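Local coordinates for uncharacterized protein (Clostridium leptum, PDB 4PW1), which is of unknown function but adopts an unusual fold in which a nine-stranded antiparallel beta sheet is surrounded by alpha helices, at residues A173-S185 and I197-L209. Residues are numbered along the deposited sequence; the frame is centred on the assembly and turned at random.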
loop_
_atom_site.group_PDB
_atom_site.type_symbol
_atom_site.label_atom_id
_atom_site.label_comp_id
_atom_site.label_asym_id
_atom_site.label_seq_id
_atom_site.Cartn_x
_atom_site.Cartn_y
_atom_site.Cartn_z
ATOM N N ALA B 173 22.171 12.025 2.689
ATOM C CA ALA B 173 21.374 11.346 1.669
ATOM C C ALA B 173 20.560 12.333 0.797
ATOM O O ALA B 173 20.331 12.083 -0.415
ATOM C CB ALA B 173 20.442 10.317 2.316
ATOM N N PHE B 174 20.113 13.435 1.401
ATOM C CA PHE B 174 19.273 14.406 0.704
ATOM C C PHE B 174 20.139 15.161 -0.277
ATOM O O PHE B 174 19.792 15.225 -1.437
ATOM C CB PHE B 174 18.523 15.330 1.678
ATOM C CG PHE B 174 17.515 14.607 2.515
ATOM C CD1 PHE B 174 16.255 14.347 2.021
ATOM C CD2 PHE B 174 17.853 14.113 3.772
ATOM C CE1 PHE B 174 15.328 13.657 2.761
ATOM C CE2 PHE B 174 16.927 13.400 4.518
ATOM C CZ PHE B 174 15.654 13.157 4.008
ATOM N N TYR B 175 21.291 15.663 0.181
ATOM C CA TYR B 175 22.215 16.355 -0.714
ATOM C C TYR B 175 22.626 15.475 -1.894
ATOM O O TYR B 175 22.676 15.949 -3.035
ATOM C CB TYR B 175 23.465 16.837 0.019
ATOM C CG TYR B 175 23.265 17.905 1.059
ATOM C CD1 TYR B 175 22.158 18.774 1.024
ATOM C CD2 TYR B 175 24.221 18.109 2.051
ATOM C CE1 TYR B 175 22.012 19.786 1.970
ATOM C CE2 TYR B 175 24.090 19.119 3.003
ATOM C CZ TYR B 175 22.987 19.964 2.964
ATOM O OH TYR B 175 22.831 20.952 3.924
HETATM N N MSE B 176 22.920 14.196 -1.635
HETATM C CA MSE B 176 23.399 13.319 -2.692
HETATM C C MSE B 176 22.315 13.086 -3.707
HETATM O O MSE B 176 22.563 13.097 -4.944
HETATM C CB MSE B 176 23.830 11.950 -2.183
HETATM C CG MSE B 176 25.100 12.085 -1.361
HETATM SE SE MSE B 176 25.712 10.282 -0.789
HETATM C CE MSE B 176 24.174 9.370 0.105
ATOM N N PHE B 177 21.105 12.853 -3.214
ATOM C CA PHE B 177 19.992 12.580 -4.123
ATOM C C PHE B 177 19.650 13.826 -4.956
ATOM O O PHE B 177 19.489 13.741 -6.156
ATOM C CB PHE B 177 18.775 12.113 -3.355
ATOM C CG PHE B 177 17.568 11.885 -4.231
ATOM C CD1 PHE B 177 17.517 10.806 -5.096
ATOM C CD2 PHE B 177 16.521 12.783 -4.213
ATOM C CE1 PHE B 177 16.419 10.622 -5.922
ATOM C CE2 PHE B 177 15.416 12.606 -5.014
ATOM C CZ PHE B 177 15.370 11.514 -5.866
ATOM N N PHE B 178 19.561 14.991 -4.337
ATOM C CA PHE B 178 19.271 16.217 -5.115
ATOM C C PHE B 178 20.341 16.535 -6.145
ATOM O O PHE B 178 20.035 16.980 -7.264
ATOM C CB PHE B 178 19.043 17.415 -4.187
ATOM C CG PHE B 178 17.826 17.270 -3.327
ATOM C CD1 PHE B 178 16.697 16.686 -3.814
ATOM C CD2 PHE B 178 17.832 17.687 -2.018
ATOM C CE1 PHE B 178 15.580 16.510 -3.010
ATOM C CE2 PHE B 178 16.702 17.547 -1.230
ATOM C CZ PHE B 178 15.585 16.972 -1.730
HETATM N N MSE B 179 21.588 16.295 -5.786
HETATM C CA MSE B 179 22.710 16.571 -6.710
HETATM C C MSE B 179 22.615 15.636 -7.893
HETATM O O MSE B 179 22.821 16.050 -9.024
HETATM C CB MSE B 179 24.065 16.327 -6.052
HETATM C CG MSE B 179 24.500 17.497 -5.170
HETATM SE SE MSE B 179 26.024 16.976 -4.000
HETATM C CE MSE B 179 26.958 15.894 -5.386
ATOM N N ARG B 180 22.289 14.363 -7.651
ATOM C CA ARG B 180 22.089 13.433 -8.781
ATOM C C ARG B 180 20.936 13.864 -9.687
ATOM O O ARG B 180 21.063 13.866 -10.937
ATOM C CB ARG B 180 21.893 11.992 -8.313
ATOM C CG ARG B 180 23.162 11.373 -7.759
ATOM C CD ARG B 180 22.844 10.022 -7.146
ATOM N NE ARG B 180 24.028 9.331 -6.647
ATOM C CZ ARG B 180 24.877 8.627 -7.386
ATOM N NH1 ARG B 180 24.726 8.502 -8.699
ATOM N NH2 ARG B 180 25.917 8.056 -6.798
ATOM N N CYS B 181 19.819 14.267 -9.085
ATOM C CA CYS B 181 18.676 14.771 -9.875
ATOM C C CYS B 181 19.042 15.970 -10.771
ATOM O O CYS B 181 18.704 15.995 -11.964
ATOM C CB CYS B 181 17.489 15.125 -8.972
ATOM S SG CYS B 181 16.676 13.675 -8.195
ATOM N N GLN B 182 19.736 16.936 -10.180
ATOM C CA GLN B 182 20.229 18.123 -10.885
ATOM C C GLN B 182 21.204 17.732 -12.007
ATOM O O GLN B 182 21.145 18.276 -13.114
ATOM C CB GLN B 182 20.930 19.052 -9.873
ATOM C CG GLN B 182 21.435 20.379 -10.476
ATOM C CD GLN B 182 20.282 21.212 -10.969
ATOM O OE1 GLN B 182 19.388 21.551 -10.186
ATOM N NE2 GLN B 182 20.207 21.420 -12.285
HETATM N N MSE B 183 22.111 16.790 -11.731
HETATM C CA MSE B 183 23.066 16.350 -12.755
HETATM C C MSE B 183 22.324 15.728 -13.906
HETATM O O MSE B 183 22.695 15.920 -15.052
HETATM C CB MSE B 183 24.081 15.301 -12.291
HETATM C CG MSE B 183 25.154 15.916 -11.425
HETATM SE SE MSE B 183 26.286 14.502 -10.639
HETATM C CE MSE B 183 26.445 13.440 -12.312
ATOM N N LEU B 184 21.298 14.921 -13.628
ATOM C CA LEU B 184 20.520 14.322 -14.726
ATOM C C LEU B 184 19.879 15.377 -15.622
ATOM O O LEU B 184 19.951 15.290 -16.865
ATOM C CB LEU B 184 19.459 13.378 -14.178
ATOM C CG LEU B 184 18.499 12.764 -15.199
ATOM C CD1 LEU B 184 19.243 11.970 -16.260
ATOM C CD2 LEU B 184 17.494 11.903 -14.491
ATOM N N SER B 185 19.232 16.359 -15.002
ATOM C CA SER B 185 18.626 17.441 -15.749
ATOM C C SER B 185 19.686 18.179 -16.601
ATOM O O SER B 185 19.473 18.422 -17.798
ATOM C CB SER B 185 17.951 18.427 -14.782
ATOM O OG SER B 185 17.458 19.562 -15.478
ATOM N N ILE B 197 13.095 15.466 -16.018
ATOM C CA ILE B 197 13.172 15.678 -14.566
ATOM C C ILE B 197 13.241 17.158 -14.110
ATOM O O ILE B 197 12.825 17.494 -12.996
ATOM C CB ILE B 197 14.320 14.850 -13.917
ATOM C CG1 ILE B 197 14.046 14.779 -12.400
ATOM C CG2 ILE B 197 15.721 15.412 -14.239
ATOM C CD1 ILE B 197 14.798 13.704 -11.658
ATOM N N GLY B 198 13.757 18.039 -14.971
ATOM C CA GLY B 198 14.040 19.468 -14.596
ATOM C C GLY B 198 12.853 20.221 -14.071
ATOM O O GLY B 198 12.945 20.947 -13.062
ATOM N N ASP B 199 11.705 19.978 -14.693
ATOM C CA ASP B 199 10.459 20.618 -14.258
ATOM C C ASP B 199 9.995 20.158 -12.889
ATOM O O ASP B 199 9.164 20.847 -12.263
ATOM C CB ASP B 199 9.323 20.400 -15.279
ATOM C CG ASP B 199 9.501 21.205 -16.556
ATOM O OD1 ASP B 199 10.428 21.981 -16.626
ATOM O OD2 ASP B 199 8.712 21.045 -17.508
ATOM N N ASN B 200 10.477 18.991 -12.423
ATOM C CA ASN B 200 10.081 18.454 -11.116
ATOM C C ASN B 200 11.020 18.760 -9.938
ATOM O O ASN B 200 10.677 18.483 -8.771
ATOM C CB ASN B 200 9.857 16.932 -11.247
ATOM C CG ASN B 200 8.613 16.598 -12.032
ATOM O OD1 ASN B 200 7.716 17.445 -12.192
ATOM N ND2 ASN B 200 8.545 15.346 -12.534
ATOM N N LEU B 201 12.187 19.351 -10.238
ATOM C CA LEU B 201 13.251 19.513 -9.240
ATOM C C LEU B 201 12.836 20.434 -8.104
ATOM O O LEU B 201 13.054 20.115 -6.926
ATOM C CB LEU B 201 14.564 20.037 -9.874
ATOM C CG LEU B 201 15.229 19.155 -10.919
ATOM C CD1 LEU B 201 16.439 19.890 -11.503
ATOM C CD2 LEU B 201 15.633 17.835 -10.294
ATOM N N TYR B 202 12.257 21.577 -8.439
ATOM C CA TYR B 202 11.810 22.495 -7.400
ATOM C C TYR B 202 10.774 21.785 -6.485
ATOM O O TYR B 202 10.839 21.873 -5.267
ATOM C CB TYR B 202 11.230 23.794 -7.982
ATOM C CG TYR B 202 10.728 24.673 -6.880
ATOM C CD1 TYR B 202 11.591 25.510 -6.195
ATOM C CD2 TYR B 202 9.410 24.591 -6.452
ATOM C CE1 TYR B 202 11.154 26.254 -5.110
ATOM C CE2 TYR B 202 8.960 25.317 -5.357
ATOM C CZ TYR B 202 9.838 26.140 -4.695
ATOM O OH TYR B 202 9.419 26.893 -3.638
ATOM N N THR B 203 9.803 21.101 -7.074
ATOM C CA THR B 203 8.752 20.485 -6.265
ATOM C C THR B 203 9.338 19.451 -5.295
ATOM O O THR B 203 8.964 19.390 -4.136
ATOM C CB THR B 203 7.712 19.798 -7.155
ATOM O OG1 THR B 203 7.098 20.779 -7.963
ATOM C CG2 THR B 203 6.616 19.093 -6.333
ATOM N N ILE B 204 10.285 18.670 -5.769
ATOM C CA ILE B 204 10.893 17.655 -4.929
ATOM C C ILE B 204 11.613 18.310 -3.746
ATOM O O ILE B 204 11.443 17.914 -2.579
ATOM C CB ILE B 204 11.856 16.769 -5.777
ATOM C CG1 ILE B 204 11.049 15.947 -6.793
ATOM C CG2 ILE B 204 12.639 15.841 -4.898
ATOM C CD1 ILE B 204 11.913 15.356 -7.898
ATOM N N TRP B 205 12.407 19.333 -4.051
ATOM C CA TRP B 205 13.120 20.049 -3.028
ATOM C C TRP B 205 12.183 20.688 -2.024
ATOM O O TRP B 205 12.386 20.574 -0.798
ATOM C CB TRP B 205 13.991 21.085 -3.733
ATOM C CG TRP B 205 14.812 21.950 -2.914
ATOM C CD1 TRP B 205 16.059 21.676 -2.412
ATOM C CD2 TRP B 205 14.481 23.260 -2.486
ATOM N NE1 TRP B 205 16.539 22.774 -1.727
ATOM C CE2 TRP B 205 15.583 23.754 -1.752
ATOM C CE3 TRP B 205 13.384 24.105 -2.697
ATOM C CZ2 TRP B 205 15.606 25.056 -1.247
ATOM C CZ3 TRP B 205 13.389 25.376 -2.129
ATOM C CH2 TRP B 205 14.490 25.837 -1.423
ATOM N N GLU B 206 11.160 21.376 -2.533
ATOM C CA GLU B 206 10.229 22.083 -1.680
ATOM C C GLU B 206 9.438 21.125 -0.749
ATOM O O GLU B 206 9.169 21.455 0.406
ATOM C CB GLU B 206 9.242 22.914 -2.495
ATOM C CG GLU B 206 8.337 23.797 -1.648
ATOM C CD GLU B 206 7.237 24.434 -2.461
ATOM O OE1 GLU B 206 6.399 23.634 -2.902
ATOM O OE2 GLU B 206 7.213 25.696 -2.691
ATOM N N LEU B 207 9.053 19.967 -1.251
ATOM C CA LEU B 207 8.376 19.021 -0.389
ATOM C C LEU B 207 9.233 18.582 0.777
ATOM O O LEU B 207 8.763 18.578 1.942
ATOM C CB LEU B 207 7.986 17.787 -1.146
ATOM C CG LEU B 207 6.745 17.996 -1.978
ATOM C CD1 LEU B 207 6.654 16.841 -2.961
ATOM C CD2 LEU B 207 5.521 18.126 -1.091
ATOM N N VAL B 208 10.495 18.272 0.510
ATOM C CA VAL B 208 11.360 17.849 1.597
ATOM C C VAL B 208 11.589 19.010 2.578
ATOM O O VAL B 208 11.717 18.821 3.803
ATOM C CB VAL B 208 12.685 17.279 1.070
ATOM C CG1 VAL B 208 13.621 16.914 2.213
ATOM C CG2 VAL B 208 12.415 16.060 0.255
ATOM N N LEU B 209 11.634 20.229 2.053
ATOM C CA LEU B 209 11.935 21.371 2.893
ATOM C C LEU B 209 10.765 21.745 3.769
ATOM O O LEU B 209 10.955 22.148 4.914
ATOM C CB LEU B 209 12.277 22.572 2.006
ATOM C CG LEU B 209 12.615 23.876 2.678
ATOM C CD1 LEU B 209 13.885 23.753 3.488
ATOM C CD2 LEU B 209 12.766 24.974 1.624
#
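Cys181 and Leu201 face each other across the helices: CB of the cysteine lies 3.5 Å from Leu201 CD2, and a side chain this short lets the leucine reach the backbone of 173-185. Ile197 fills the angle between Cys181, Leu184 and Ser185. Its CG1 points away from the backbone N (chi1 -162°) and carries CD1 to within 3.9 Å of Cys181 SG, while CG2 rests on Ser185 CB. The backbones come closest at Ser185 and Gly198, where small residues suit the tight approach, and Ser185 OG sits 3.5 Å from Gly198 CA while hydrogen-bonding to Asp195 in the turn. The segments form an antiparallel helical hairpin, their axes 9.7 Å apart at 163°, that packs on part of one side of the antiparallel sheet, over strands 233-239 and 244-251; Phe177 reaches Leu236, and Ile204 and Val208 reach Met234. Toward the far end the helices are bridged by larger groups. Phe178 pushes its ring edge between Ile204 CG2, 3.6 Å from CE1, and Val208 CG2, while Trp205 turns an edge to its face, a T-shaped pair with planes at 64°. Beyond it, Val208 CG1 meets the Phe174 ring at 3.7 Å from CD1. The looser, more solvent-exposed border mixes polar and apolar groups: Trp205 NE1 hydrogen-bonds to Pro143 O, and exposed Gln182, its chain bent at chi2, lays its amide beside Leu201 CD1 while NE2 hydrogen-bonds to Asp186.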